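Local coordinates for putative alpha-galactosidase/melibiase (Bacteroides fragilis, PDB 4OGZ), which probably hydrolyses terminal, non-reducing alpha-D-galactose residues in alpha-D-galactosides, as a probable alpha-galactosidase of glycosyl hydrolase family 27, at residues A125-G130 against H175-K180; E117-T122 against A137-D142; C360-R365 against Q373-K378. One frame throughout, in Å; residues are numbered along the deposited sequence.

Overall arrangement
All three contacts belong to the TIM barrel. Contacts 1 and 2 share helix 116-128: contact 2 sets its middle against strand 138-140, while contact 1 joins its last turn to the chain leaving helix 166-176. Their second segments also meet, the backbone of Lys180 bonding to Ala137 and Ile139 in the parallel sheet. Contact 3 starts at the end of strand 358-360 and reaches the same helix through Arg365, which bonds to Gln121. Contacts 2 and 3 are buried, contact 1 partly so. Across contacts 1 and 2 the touch is wholly apolar, built on an aromatic ring in one and on branched aliphatic side chains in the other; contact 3 adds an amide against leucine.

Contact 1: residues A125-G130 against H175-K180; sequences AMVENG and HERGFK
Met126, modelled as selenomethionine, carries CG beside its backbone N and then bends sharply at chi3 (67°), which swings methyl CE round to the Phe179 ring. Val127 keeps CG1 anti to its N (chi1 162°), and the other branch, CG2, is the one that meets the same ring. The phenyl is approached obliquely by both residues. Met126 CE touches Phe179 CE1 at 3.5 Å, and Met126 CB lies 3.6 Å from Phe179 CZ. From Val127, CG2 reaches Phe179 CE2 at 3.7 Å. The Met126 SE atom sits 5.2 Å from the centroid of the Phe179 ring, a Met-aromatic contact.

The ring hangs just beyond the end of helix 166-176, which closes in a Schellman motif: Gly178, with positive phi, is the C-prime residue, and its N bonds to His175 O at 3.0 Å. Val127 CG2 also lies 4.2 Å from Arg177 CB, at the root of a side chain whose guanidinium turns elsewhere. There Arg177 NH1 forms a salt bridge with Glu176 OE1 at 3.2 Å, NH1 approaching from above the carboxylate plane; it also bonds to the backbone O of Tyr173, and Arg177 makes a cation-pi contact with the Tyr173 ring.

No hydrogen bond crosses between the segments, so the helix end and the chain just past the other helix are held by apolar packing, while the charged groups pair beside it.

Contact 2: residues E117-T122 against A137-D142; sequences ELLLQT and AYINID
A beta-alpha-beta crossover of the TIM barrel is packed here: helix 116-128 connects strand 102-105 to its parallel neighbour 138-140, and residues 117-122 lie against the outward side of the second strand. Leu119 does the touching. Its CD1 methyl fits against Ile139 and Ile141, two residues apart along the chain, reaching Ile139 CG2 at 3.5 Å, a close fit for two methyls, and Ile141 CG1 at 3.7 Å. Leu119 and Ile139 run antiparallel alongside one another, while the Ile141 side chain lies roughly perpendicular to that of Leu119. In Ile139 the touching methyl is the branch anti to the backbone N; in Ile141 it is the methylene CG1, the branch anti to the carbonyl carbon (chi1 -63°), that comes over to the leucine.

Asn140, between the two isoleucines, has its CB turned away from the helix, and its side chain meets Asn105 of the adjoining strand. Outside the segments, Val170 and Ile167 of helix 166-176 pack on Leu119 and Ile141 respectively.

Thr122 also faces the strand, but its hydroxyl is spent within the helix: OG1 donates to Leu118 O at 2.8 Å, from above the carbonyl plane. Thr122 N reaches Leu118 O from the opposite face, also at 2.8 Å. The hydroxyl is satisfied within the helix, consistent with a helix-strand interface made of hydrocarbon.

Contact 3: residues C360-R365 against Q373-K378; sequences CGNDVR and QILLNK
Asp363 OD1 takes two N-H groups of Arg365: NE at 2.8 Å, on its syn lone pair, and backbone N at 3.1 Å, from above the carboxylate plane. The backbone bond makes an Asx turn in the loop that leaves strand 358-360, the last strand of the TIM barrel, on its way to helix 369-375. Arg365 NH2 reaches Asp363 OD2 at 2.8 Å with an N-H...O angle of 168°, so the guanidinium grips the carboxylate side-on, with one nitrogen to each oxygen. The salt bridge and the turn together fix the rotation of the carboxylate. Arg365 NH1 has a further partner, Gln121 OE1, in a bond that ties the loop to helix 116-128.

Across the contact the chemistry changes to soft packing, and Leu375 is the residue that reaches over from helix 369-375. Its isobutyl tip meets Cys360, where SG lies 4.0 Å from Leu375 CD1 and 4.1 Å from Leu375 CD2, the sulfur thus resting against both methyls. The side chains of Asn362 and Leu375 approach each other from the two sides of the contact. In Asn362, CG stands between the backbone N and the carbonyl carbon (chi1 60°), a crowded rotamer that turns the amide to the leucine.

Phe348 of helix 341-353 packs on Leu375 as well, and Trp104 NE1 bonds to Asn362 O, holding the loop backbone to strand 102-105. Leu375 CD1 touches both atoms of the Asn362 amide end, OD1 at 3.9 Å and ND2 at 4.0 Å.

Contact 1: residues A125-G130 against H175-K180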
ATOM      1  N   ALA A 125      -5.304  16.740  -2.052  1.00 16.97           N
ATOM      2  CA  ALA A 125      -5.841  16.433  -0.750  1.00 17.71           C
ATOM      3  C   ALA A 125      -4.776  15.744   0.091  1.00 17.67           C
ATOM      4  O   ALA A 125      -4.575  16.074   1.252  1.00 18.56           O
ATOM      5  CB  ALA A 125      -7.077  15.571  -0.878  1.00 18.95           C
HETATM    6  N   MSE A 126      -4.064  14.811  -0.521  1.00 18.75           N
HETATM    7  CA  MSE A 126      -3.059  14.008   0.183  1.00 18.11           C
HETATM    8  C   MSE A 126      -1.887  14.861   0.592  1.00 18.27           C
HETATM    9  O   MSE A 126      -1.271  14.631   1.651  1.00 21.02           O
HETATM   10  CB  MSE A 126      -2.650  12.856  -0.728  1.00 16.91           C
HETATM   11  CG  MSE A 126      -3.627  11.687  -0.618  1.00 20.14           C
HETATM   12 SE   MSE A 126      -3.428  10.411  -2.126  0.75 20.51          SE
HETATM   13  CE  MSE A 126      -1.643   9.748  -1.679  1.00 20.84           C
ATOM     14  N   VAL A 127      -1.541  15.843  -0.231  1.00 18.82           N
ATOM     15  CA  VAL A 127      -0.542  16.840   0.161  1.00 18.44           C
ATOM     16  C   VAL A 127      -0.965  17.562   1.434  1.00 18.18           C
ATOM     17  O   VAL A 127      -0.179  17.730   2.354  1.00 16.78           O
ATOM     18  CB  VAL A 127      -0.322  17.850  -0.975  1.00 20.63           C
ATOM     19  CG1 VAL A 127       0.353  19.115  -0.472  1.00 21.58           C
ATOM     20  CG2 VAL A 127       0.495  17.193  -2.071  1.00 21.33           C
ATOM     21  N   GLU A 128      -2.227  17.966   1.491  1.00 17.21           N
ATOM     22  CA  GLU A 128      -2.705  18.883   2.484  1.00 20.74           C
ATOM     23  C   GLU A 128      -3.285  18.205   3.718  1.00 19.99           C
ATOM     24  O   GLU A 128      -3.416  18.851   4.745  1.00 20.55           O
ATOM     25  CB  GLU A 128      -3.803  19.778   1.861  1.00 26.95           C
ATOM     26  CG  GLU A 128      -3.294  20.771   0.812  1.00 31.93           C
ATOM     27  CD  GLU A 128      -4.389  21.312  -0.093  1.00 42.72           C
ATOM     28  OE1 GLU A 128      -5.573  21.343   0.333  1.00 42.68           O
ATOM     29  OE2 GLU A 128      -4.065  21.689  -1.244  1.00 41.39           O
ATOM     30  N   ASN A 129      -3.612  16.913   3.650  1.00 18.44           N
ATOM     31  CA  ASN A 129      -4.379  16.299   4.734  1.00 17.51           C
ATOM     32  C   ASN A 129      -3.580  15.410   5.650  1.00 17.01           C
ATOM     33  O   ASN A 129      -4.168  14.799   6.528  1.00 14.83           O
ATOM     34  CB  ASN A 129      -5.597  15.523   4.187  1.00 17.58           C
ATOM     35  CG  ASN A 129      -5.216  14.262   3.417  1.00 18.09           C
ATOM     36  OD1 ASN A 129      -4.090  13.782   3.471  1.00 16.59           O
ATOM     37  ND2 ASN A 129      -6.177  13.724   2.684  1.00 17.28           N
ATOM     38  N   GLY A 130      -2.250  15.314   5.440  1.00 17.63           N
ATOM     39  CA  GLY A 130      -1.453  14.459   6.264  1.00 16.01           C
ATOM     40  C   GLY A 130      -0.974  13.164   5.646  1.00 17.80           C
ATOM     41  O   GLY A 130       0.060  12.637   6.078  1.00 15.09           O
ATOM     42  N   HIS A 175       4.119  13.539 -10.012  1.00 11.71           N
ATOM     43  CA  HIS A 175       5.590  13.512  -9.736  1.00 12.31           C
ATOM     44  C   HIS A 175       6.104  14.832  -9.180  1.00 15.35           C
ATOM     45  O   HIS A 175       6.984  14.846  -8.318  1.00 23.46           O
ATOM     46  CB  HIS A 175       6.350  13.170 -11.003  1.00 11.06           C
ATOM     47  CG  HIS A 175       6.095  11.805 -11.515  1.00  9.26           C
ATOM     48  ND1 HIS A 175       6.258  11.465 -12.844  1.00  9.74           N
ATOM     49  CD2 HIS A 175       5.676  10.690 -10.897  1.00  8.27           C
ATOM     50  CE1 HIS A 175       5.935  10.197 -13.017  1.00  8.62           C
ATOM     51  NE2 HIS A 175       5.564   9.716 -11.854  1.00  8.30           N
ATOM     52  N   GLU A 176       5.532  15.956  -9.624  1.00 17.41           N
ATOM     53  CA  GLU A 176       5.870  17.268  -9.069  1.00 20.11           C
ATOM     54  C   GLU A 176       5.760  17.273  -7.523  1.00 19.99           C
ATOM     55  O   GLU A 176       6.493  17.974  -6.829  1.00 19.05           O
ATOM     56  CB  GLU A 176       4.940  18.313  -9.637  1.00 25.14           C
ATOM     57  CG  GLU A 176       5.600  19.609 -10.013  1.00 39.18           C
ATOM     58  CD  GLU A 176       4.585  20.676 -10.413  1.00 53.67           C
ATOM     59  OE1 GLU A 176       3.527  20.331 -11.005  1.00 53.04           O
ATOM     60  OE2 GLU A 176       4.851  21.864 -10.115  1.00 56.75           O
ATOM     61  N   ARG A 177       4.847  16.467  -7.005  1.00 16.92           N
ATOM     62  CA  ARG A 177       4.580  16.392  -5.576  1.00 17.86           C
ATOM     63  C   ARG A 177       5.085  15.122  -4.880  1.00 15.65           C
ATOM     64  O   ARG A 177       4.777  14.895  -3.717  1.00 15.42           O
ATOM     65  CB  ARG A 177       3.055  16.508  -5.380  1.00 18.06           C
ATOM     66  CG  ARG A 177       2.523  17.845  -5.806  1.00 20.08           C
ATOM     67  CD  ARG A 177       1.068  17.814  -6.281  1.00 21.96           C
ATOM     68  NE  ARG A 177       0.647  19.182  -6.595  1.00 20.31           N
ATOM     69  CZ  ARG A 177       0.933  19.809  -7.723  1.00 21.51           C
ATOM     70  NH1 ARG A 177       1.601  19.205  -8.691  1.00 21.81           N
ATOM     71  NH2 ARG A 177       0.585  21.075  -7.881  1.00 21.24           N
ATOM     72  N   GLY A 178       5.845  14.296  -5.588  1.00 15.90           N
ATOM     73  CA  GLY A 178       6.484  13.139  -4.995  1.00 17.13           C
ATOM     74  C   GLY A 178       5.609  11.899  -5.056  1.00 17.99           C
ATOM     75  O   GLY A 178       5.945  10.892  -4.472  1.00 20.15           O
ATOM     76  N   PHE A 179       4.495  11.974  -5.777  1.00 16.81           N
ATOM     77  CA  PHE A 179       3.548  10.862  -5.910  1.00 16.78           C
ATOM     78  C   PHE A 179       3.928   9.986  -7.087  1.00 15.40           C
ATOM     79  O   PHE A 179       4.589  10.433  -8.001  1.00 11.86           O
ATOM     80  CB  PHE A 179       2.082  11.344  -6.115  1.00 14.43           C
ATOM     81  CG  PHE A 179       1.482  12.051  -4.925  1.00 14.92           C
ATOM     82  CD1 PHE A 179       1.331  11.401  -3.718  1.00 15.80           C
ATOM     83  CD2 PHE A 179       1.014  13.352  -5.026  1.00 17.48           C
ATOM     84  CE1 PHE A 179       0.775  12.033  -2.631  1.00 17.20           C
ATOM     85  CE2 PHE A 179       0.419  13.989  -3.960  1.00 16.43           C
ATOM     86  CZ  PHE A 179       0.332  13.349  -2.749  1.00 17.63           C
ATOM     87  N   LYS A 180       3.469   8.734  -7.023  1.00 17.61           N
ATOM     88  CA  LYS A 180       3.654   7.757  -8.063  1.00 16.70           C
ATOM     89  C   LYS A 180       2.326   7.509  -8.728  1.00 15.69           C
ATOM     90  O   LYS A 180       1.264   7.581  -8.070  1.00 15.00           O
ATOM     91  CB  LYS A 180       4.172   6.448  -7.492  1.00 20.38           C
ATOM     92  CG  LYS A 180       5.510   6.547  -6.741  1.00 21.43           C
ATOM     93  CD  LYS A 180       6.646   6.936  -7.660  1.00 23.16           C
ATOM     94  CE  LYS A 180       7.877   7.399  -6.891  1.00 30.85           C
ATOM     95  NZ  LYS A 180       8.375   6.362  -5.954  1.00 32.31           N
TER

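Contact 2: residues E117-T122 against A137-D142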
ATOM      1  N   GLU A 117      -9.527  15.585 -13.159  1.00 21.95           N
ATOM      2  CA  GLU A 117      -9.869  16.412 -12.010  1.00 21.28           C
ATOM      3  C   GLU A 117      -9.820  15.640 -10.702  1.00 18.59           C
ATOM      4  O   GLU A 117      -9.370  16.160  -9.699  1.00 16.61           O
ATOM      5  CB  GLU A 117     -11.272  17.044 -12.194  1.00 24.33           C
ATOM      6  CG  GLU A 117     -11.345  18.185 -13.223  1.00 28.08           C
ATOM      7  CD  GLU A 117     -11.347  17.746 -14.703  1.00 31.06           C
ATOM      8  OE1 GLU A 117     -11.666  16.550 -14.982  1.00 24.38           O
ATOM      9  OE2 GLU A 117     -11.012  18.612 -15.586  1.00 38.27           O
ATOM     10  N   LEU A 118     -10.341  14.421 -10.712  1.00 18.90           N
ATOM     11  CA  LEU A 118     -10.383  13.589  -9.528  1.00 19.03           C
ATOM     12  C   LEU A 118      -8.947  13.276  -9.080  1.00 17.78           C
ATOM     13  O   LEU A 118      -8.605  13.364  -7.889  1.00 16.33           O
ATOM     14  CB  LEU A 118     -11.108  12.264  -9.801  1.00 19.72           C
ATOM     15  CG  LEU A 118     -11.035  11.205  -8.672  1.00 22.93           C
ATOM     16  CD1 LEU A 118     -11.761  11.652  -7.394  1.00 26.09           C
ATOM     17  CD2 LEU A 118     -11.577   9.850  -9.121  1.00 22.71           C
ATOM     18  N   LEU A 119      -8.133  12.894 -10.050  1.00 16.86           N
ATOM     19  CA  LEU A 119      -6.748  12.498  -9.772  1.00 17.70           C
ATOM     20  C   LEU A 119      -5.940  13.666  -9.214  1.00 17.49           C
ATOM     21  O   LEU A 119      -5.318  13.499  -8.175  1.00 23.68           O
ATOM     22  CB  LEU A 119      -6.073  11.897 -10.999  1.00 17.76           C
ATOM     23  CG  LEU A 119      -6.288  10.405 -11.303  1.00 18.68           C
ATOM     24  CD1 LEU A 119      -5.345   9.512 -10.519  1.00 19.96           C
ATOM     25  CD2 LEU A 119      -7.700   9.891 -11.031  1.00 18.30           C
ATOM     26  N   LEU A 120      -5.957  14.826  -9.862  1.00 16.86           N
ATOM     27  CA  LEU A 120      -5.188  15.963  -9.368  1.00 15.74           C
ATOM     28  C   LEU A 120      -5.732  16.395  -8.007  1.00 16.14           C
ATOM     29  O   LEU A 120      -4.965  16.626  -7.084  1.00 13.57           O
ATOM     30  CB  LEU A 120      -5.187  17.148 -10.331  1.00 16.94           C
ATOM     31  CG  LEU A 120      -4.856  16.926 -11.807  1.00 17.87           C
ATOM     32  CD1 LEU A 120      -4.756  18.245 -12.506  1.00 17.75           C
ATOM     33  CD2 LEU A 120      -3.559  16.152 -11.996  1.00 21.97           C
ATOM     34  N   GLN A 121      -7.068  16.462  -7.854  1.00 17.14           N
ATOM     35  CA  GLN A 121      -7.674  16.810  -6.545  1.00 17.55           C
ATOM     36  C   GLN A 121      -7.320  15.820  -5.412  1.00 16.68           C
ATOM     37  O   GLN A 121      -7.203  16.210  -4.254  1.00 17.21           O
ATOM     38  CB  GLN A 121      -9.206  16.919  -6.631  1.00 19.90           C
ATOM     39  CG  GLN A 121      -9.763  18.161  -7.300  1.00 22.61           C
ATOM     40  CD  GLN A 121     -11.250  18.008  -7.692  1.00 27.74           C
ATOM     41  OE1 GLN A 121     -11.873  16.986  -7.444  1.00 27.44           O
ATOM     42  NE2 GLN A 121     -11.786  19.012  -8.336  1.00 33.10           N
ATOM     43  N   THR A 122      -7.140  14.556  -5.760  1.00 15.88           N
ATOM     44  CA  THR A 122      -6.788  13.536  -4.801  1.00 17.74           C
ATOM     45  C   THR A 122      -5.333  13.741  -4.352  1.00 16.16           C
ATOM     46  O   THR A 122      -5.030  13.694  -3.180  1.00 17.14           O
ATOM     47  CB  THR A 122      -7.014  12.135  -5.413  1.00 17.21           C
ATOM     48  OG1 THR A 122      -8.439  11.930  -5.507  1.00 18.02           O
ATOM     49  CG2 THR A 122      -6.369  11.027  -4.568  1.00 15.79           C
ATOM     50  N   ALA A 137       1.895   7.382  -1.129  1.00 12.87           N
ATOM     51  CA  ALA A 137       2.521   7.937  -2.316  1.00 12.89           C
ATOM     52  C   ALA A 137       1.911   7.519  -3.647  1.00 11.82           C
ATOM     53  O   ALA A 137       2.053   8.241  -4.630  1.00 12.21           O
ATOM     54  CB  ALA A 137       4.028   7.521  -2.303  1.00 12.64           C
ATOM     55  N   TYR A 138       1.429   6.281  -3.748  1.00 12.33           N
ATOM     56  CA  TYR A 138       0.938   5.747  -5.026  1.00 13.84           C
ATOM     57  C   TYR A 138      -0.473   6.235  -5.239  1.00 14.89           C
ATOM     58  O   TYR A 138      -1.331   6.052  -4.383  1.00 22.66           O
ATOM     59  CB  TYR A 138       0.983   4.203  -5.109  1.00 14.17           C
ATOM     60  CG  TYR A 138       2.394   3.680  -5.300  1.00 13.78           C
ATOM     61  CD1 TYR A 138       3.249   3.512  -4.203  1.00 14.77           C
ATOM     62  CD2 TYR A 138       2.891   3.430  -6.546  1.00 13.56           C
ATOM     63  CE1 TYR A 138       4.557   3.110  -4.372  1.00 14.64           C
ATOM     64  CE2 TYR A 138       4.197   3.052  -6.725  1.00 16.71           C
ATOM     65  CZ  TYR A 138       5.032   2.880  -5.638  1.00 16.23           C
ATOM     66  OH  TYR A 138       6.346   2.442  -5.853  1.00 24.23           O
ATOM     67  N   ILE A 139      -0.721   6.857  -6.390  1.00 14.39           N
ATOM     68  CA  ILE A 139      -2.091   7.252  -6.766  1.00 13.21           C
ATOM     69  C   ILE A 139      -2.443   6.466  -8.024  1.00 14.21           C
ATOM     70  O   ILE A 139      -1.923   6.721  -9.124  1.00 13.00           O
ATOM     71  CB  ILE A 139      -2.199   8.758  -6.961  1.00 14.19           C
ATOM     72  CG1 ILE A 139      -1.977   9.439  -5.603  1.00 16.01           C
ATOM     73  CG2 ILE A 139      -3.548   9.166  -7.563  1.00 14.09           C
ATOM     74  CD1 ILE A 139      -1.874  10.963  -5.679  1.00 17.35           C
ATOM     75  N   ASN A 140      -3.305   5.472  -7.838  1.00 14.31           N
ATOM     76  CA  ASN A 140      -3.515   4.451  -8.839  1.00 15.21           C
ATOM     77  C   ASN A 140      -4.855   4.592  -9.569  1.00 14.69           C
ATOM     78  O   ASN A 140      -5.918   4.602  -8.953  1.00 19.65           O
ATOM     79  CB  ASN A 140      -3.430   3.086  -8.181  1.00 15.34           C
ATOM     80  CG  ASN A 140      -2.037   2.797  -7.634  1.00 18.50           C
ATOM     81  OD1 ASN A 140      -1.099   3.530  -7.884  1.00 20.76           O
ATOM     82  ND2 ASN A 140      -1.906   1.706  -6.913  1.00 21.03           N
ATOM     83  N   ILE A 141      -4.757   4.704 -10.885  1.00 14.19           N
ATOM     84  CA  ILE A 141      -5.887   4.606 -11.787  1.00 18.63           C
ATOM     85  C   ILE A 141      -6.229   3.142 -11.959  1.00 17.30           C
ATOM     86  O   ILE A 141      -5.378   2.350 -12.281  1.00 15.73           O
ATOM     87  CB  ILE A 141      -5.520   5.214 -13.149  1.00 20.41           C
ATOM     88  CG1 ILE A 141      -5.208   6.721 -12.994  1.00 17.21           C
ATOM     89  CG2 ILE A 141      -6.611   4.962 -14.169  1.00 21.35           C
ATOM     90  CD1 ILE A 141      -4.861   7.392 -14.301  1.00 16.00           C
ATOM     91  N   ASP A 142      -7.471   2.782 -11.689  1.00 16.34           N
ATOM     92  CA  ASP A 142      -7.940   1.443 -11.935  1.00 16.46           C
ATOM     93  C   ASP A 142      -8.616   1.404 -13.331  1.00 18.47           C
ATOM     94  O   ASP A 142      -8.221   2.129 -14.255  1.00 18.52           O
ATOM     95  CB  ASP A 142      -8.891   1.004 -10.800  1.00 18.33           C
ATOM     96  CG  ASP A 142      -8.938  -0.515 -10.617  1.00 19.18           C
ATOM     97  OD1 ASP A 142      -8.023  -1.057  -9.968  1.00 20.70           O
ATOM     98  OD2 ASP A 142      -9.856  -1.173 -11.163  1.00 18.32           O
TER

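Contact 3: residues C360-R365 against Q373-K378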
ATOM      1  N   CYS A 360      -5.730   3.062  -0.171  1.00 19.08           N
ATOM      2  CA  CYS A 360      -7.071   3.500   0.233  1.00 16.27           C
ATOM      3  C   CYS A 360      -8.020   3.467  -0.918  1.00 17.01           C
ATOM      4  O   CYS A 360      -7.683   3.810  -2.066  1.00 13.13           O
ATOM      5  CB  CYS A 360      -7.072   4.915   0.842  1.00 20.89           C
ATOM      6  SG  CYS A 360      -5.847   5.192   2.144  1.00 22.14           S
ATOM      7  N   GLY A 361      -9.273   3.161  -0.581  1.00 19.20           N
ATOM      8  CA  GLY A 361     -10.339   3.076  -1.566  1.00 18.59           C
ATOM      9  C   GLY A 361     -11.438   4.081  -1.367  1.00 23.46           C
ATOM     10  O   GLY A 361     -12.328   4.159  -2.194  1.00 23.73           O
ATOM     11  N   ASN A 362     -11.363   4.861  -0.291  1.00 20.19           N
ATOM     12  CA  ASN A 362     -12.339   5.912  -0.025  1.00 21.75           C
ATOM     13  C   ASN A 362     -12.012   7.171  -0.793  1.00 20.99           C
ATOM     14  O   ASN A 362     -10.978   7.252  -1.449  1.00 21.09           O
ATOM     15  CB  ASN A 362     -12.383   6.225   1.481  1.00 20.94           C
ATOM     16  CG  ASN A 362     -11.030   6.709   2.024  1.00 22.56           C
ATOM     17  OD1 ASN A 362      -9.997   6.084   1.806  1.00 23.37           O
ATOM     18  ND2 ASN A 362     -11.051   7.819   2.756  1.00 23.21           N
ATOM     19  N   ASP A 363     -12.883   8.156  -0.689  1.00 22.63           N
ATOM     20  CA  ASP A 363     -12.622   9.495  -1.233  1.00 23.14           C
ATOM     21  C   ASP A 363     -11.815  10.295  -0.241  1.00 20.65           C
ATOM     22  O   ASP A 363     -12.364  10.856   0.678  1.00 19.02           O
ATOM     23  CB  ASP A 363     -13.943  10.232  -1.554  1.00 21.11           C
ATOM     24  CG  ASP A 363     -13.727  11.543  -2.324  1.00 23.30           C
ATOM     25  OD1 ASP A 363     -12.579  11.951  -2.575  1.00 22.73           O
ATOM     26  OD2 ASP A 363     -14.739  12.161  -2.738  1.00 25.52           O
ATOM     27  N   VAL A 364     -10.502  10.359  -0.451  1.00 20.34           N
ATOM     28  CA  VAL A 364      -9.617  11.062   0.460  1.00 20.31           C
ATOM     29  C   VAL A 364      -9.742  12.605   0.366  1.00 23.19           C
ATOM     30  O   VAL A 364      -9.183  13.307   1.189  1.00 28.56           O
ATOM     31  CB  VAL A 364      -8.117  10.612   0.289  1.00 18.75           C
ATOM     32  CG1 VAL A 364      -7.971   9.132   0.552  1.00 18.00           C
ATOM     33  CG2 VAL A 364      -7.579  10.919  -1.092  1.00 21.67           C
ATOM     34  N   ARG A 365     -10.492  13.132  -0.598  1.00 25.40           N
ATOM     35  CA  ARG A 365     -10.729  14.584  -0.658  1.00 23.79           C
ATOM     36  C   ARG A 365     -11.566  15.089   0.515  1.00 25.65           C
ATOM     37  O   ARG A 365     -11.561  16.253   0.818  1.00 25.65           O
ATOM     38  CB  ARG A 365     -11.383  14.974  -1.975  1.00 23.03           C
ATOM     39  CG  ARG A 365     -10.514  14.701  -3.199  1.00 23.22           C
ATOM     40  CD  ARG A 365     -11.280  14.804  -4.507  1.00 25.55           C
ATOM     41  NE  ARG A 365     -12.546  14.095  -4.441  1.00 27.49           N
ATOM     42  CZ  ARG A 365     -13.499  14.177  -5.356  1.00 29.34           C
ATOM     43  NH1 ARG A 365     -13.345  14.923  -6.443  1.00 33.26           N
ATOM     44  NH2 ARG A 365     -14.620  13.495  -5.189  1.00 30.45           N
ATOM     45  N   GLN A 373      -8.613   9.345  11.924  1.00 24.00           N
ATOM     46  CA  GLN A 373      -8.058   8.739  13.109  1.00 26.21           C
ATOM     47  C   GLN A 373      -7.485   7.371  12.799  1.00 26.68           C
ATOM     48  O   GLN A 373      -6.649   6.893  13.538  1.00 20.92           O
ATOM     49  CB  GLN A 373      -9.127   8.544  14.171  1.00 29.07           C
ATOM     50  CG  GLN A 373      -8.645   8.028  15.515  1.00 39.36           C
ATOM     51  CD  GLN A 373      -7.856   9.056  16.311  1.00 49.35           C
ATOM     52  OE1 GLN A 373      -7.873  10.252  16.012  1.00 50.70           O
ATOM     53  NE2 GLN A 373      -7.167   8.590  17.349  1.00 55.63           N
ATOM     54  N   ILE A 374      -8.038   6.684  11.808  1.00 26.07           N
ATOM     55  CA  ILE A 374      -7.543   5.355  11.457  1.00 24.14           C
ATOM     56  C   ILE A 374      -6.388   5.472  10.454  1.00 24.02           C
ATOM     57  O   ILE A 374      -5.280   5.005  10.716  1.00 15.53           O
ATOM     58  CB  ILE A 374      -8.672   4.492  10.880  1.00 25.33           C
ATOM     59  CG1 ILE A 374      -9.739   4.229  11.974  1.00 24.28           C
ATOM     60  CG2 ILE A 374      -8.104   3.202  10.323  1.00 24.80           C
ATOM     61  CD1 ILE A 374     -11.073   3.741  11.450  1.00 24.31           C
ATOM     62  N   LEU A 375      -6.651   6.139   9.333  1.00 21.54           N
ATOM     63  CA  LEU A 375      -5.693   6.186   8.217  1.00 21.35           C
ATOM     64  C   LEU A 375      -4.426   7.002   8.500  1.00 21.45           C
ATOM     65  O   LEU A 375      -3.449   6.879   7.779  1.00 20.96           O
ATOM     66  CB  LEU A 375      -6.376   6.774   6.984  1.00 22.60           C
ATOM     67  CG  LEU A 375      -7.497   5.943   6.382  1.00 24.61           C
ATOM     68  CD1 LEU A 375      -7.999   6.648   5.135  1.00 23.52           C
ATOM     69  CD2 LEU A 375      -7.067   4.532   6.028  1.00 25.51           C
ATOM     70  N   LEU A 376      -4.483   7.896   9.486  1.00 19.27           N
ATOM     71  CA  LEU A 376      -3.326   8.669   9.861  1.00 20.92           C
ATOM     72  C   LEU A 376      -2.677   8.130  11.148  1.00 19.74           C
ATOM     73  O   LEU A 376      -1.998   8.874  11.815  1.00 22.22           O
ATOM     74  CB  LEU A 376      -3.686  10.170  10.000  1.00 23.11           C
ATOM     75  CG  LEU A 376      -4.244  10.883   8.746  1.00 26.50           C
ATOM     76  CD1 LEU A 376      -4.452  12.355   9.070  1.00 32.02           C
ATOM     77  CD2 LEU A 376      -3.366  10.769   7.514  1.00 27.87           C
ATOM     78  N   ASN A 377      -2.882   6.864  11.502  1.00 17.01           N
ATOM     79  CA  ASN A 377      -2.267   6.325  12.698  1.00 15.98           C
ATOM     80  C   ASN A 377      -0.825   5.996  12.346  1.00 16.96           C
ATOM     81  O   ASN A 377      -0.566   4.985  11.709  1.00 14.29           O
ATOM     82  CB  ASN A 377      -2.965   5.076  13.233  1.00 15.77           C
ATOM     83  CG  ASN A 377      -2.381   4.608  14.561  1.00 16.70           C
ATOM     84  OD1 ASN A 377      -1.142   4.494  14.707  1.00 21.76           O
ATOM     85  ND2 ASN A 377      -3.239   4.259  15.507  1.00 16.76           N
ATOM     86  N   LYS A 378       0.060   6.892  12.732  1.00 17.91           N
ATOM     87  CA  LYS A 378       1.486   6.825  12.400  1.00 20.60           C
ATOM     88  C   LYS A 378       2.147   5.551  12.901  1.00 19.02           C
ATOM     89  O   LYS A 378       3.142   5.071  12.300  1.00 20.43           O
ATOM     90  CB  LYS A 378       2.132   8.055  13.028  1.00 24.76           C
ATOM     91  CG  LYS A 378       3.637   8.104  13.118  1.00 39.69           C
ATOM     92  CD  LYS A 378       4.019   9.273  14.034  1.00 48.77           C
ATOM     93  CE  LYS A 378       5.421   9.793  13.772  1.00 49.62           C
ATOM     94  NZ  LYS A 378       5.465  11.279  13.642  1.00 56.46           N
TER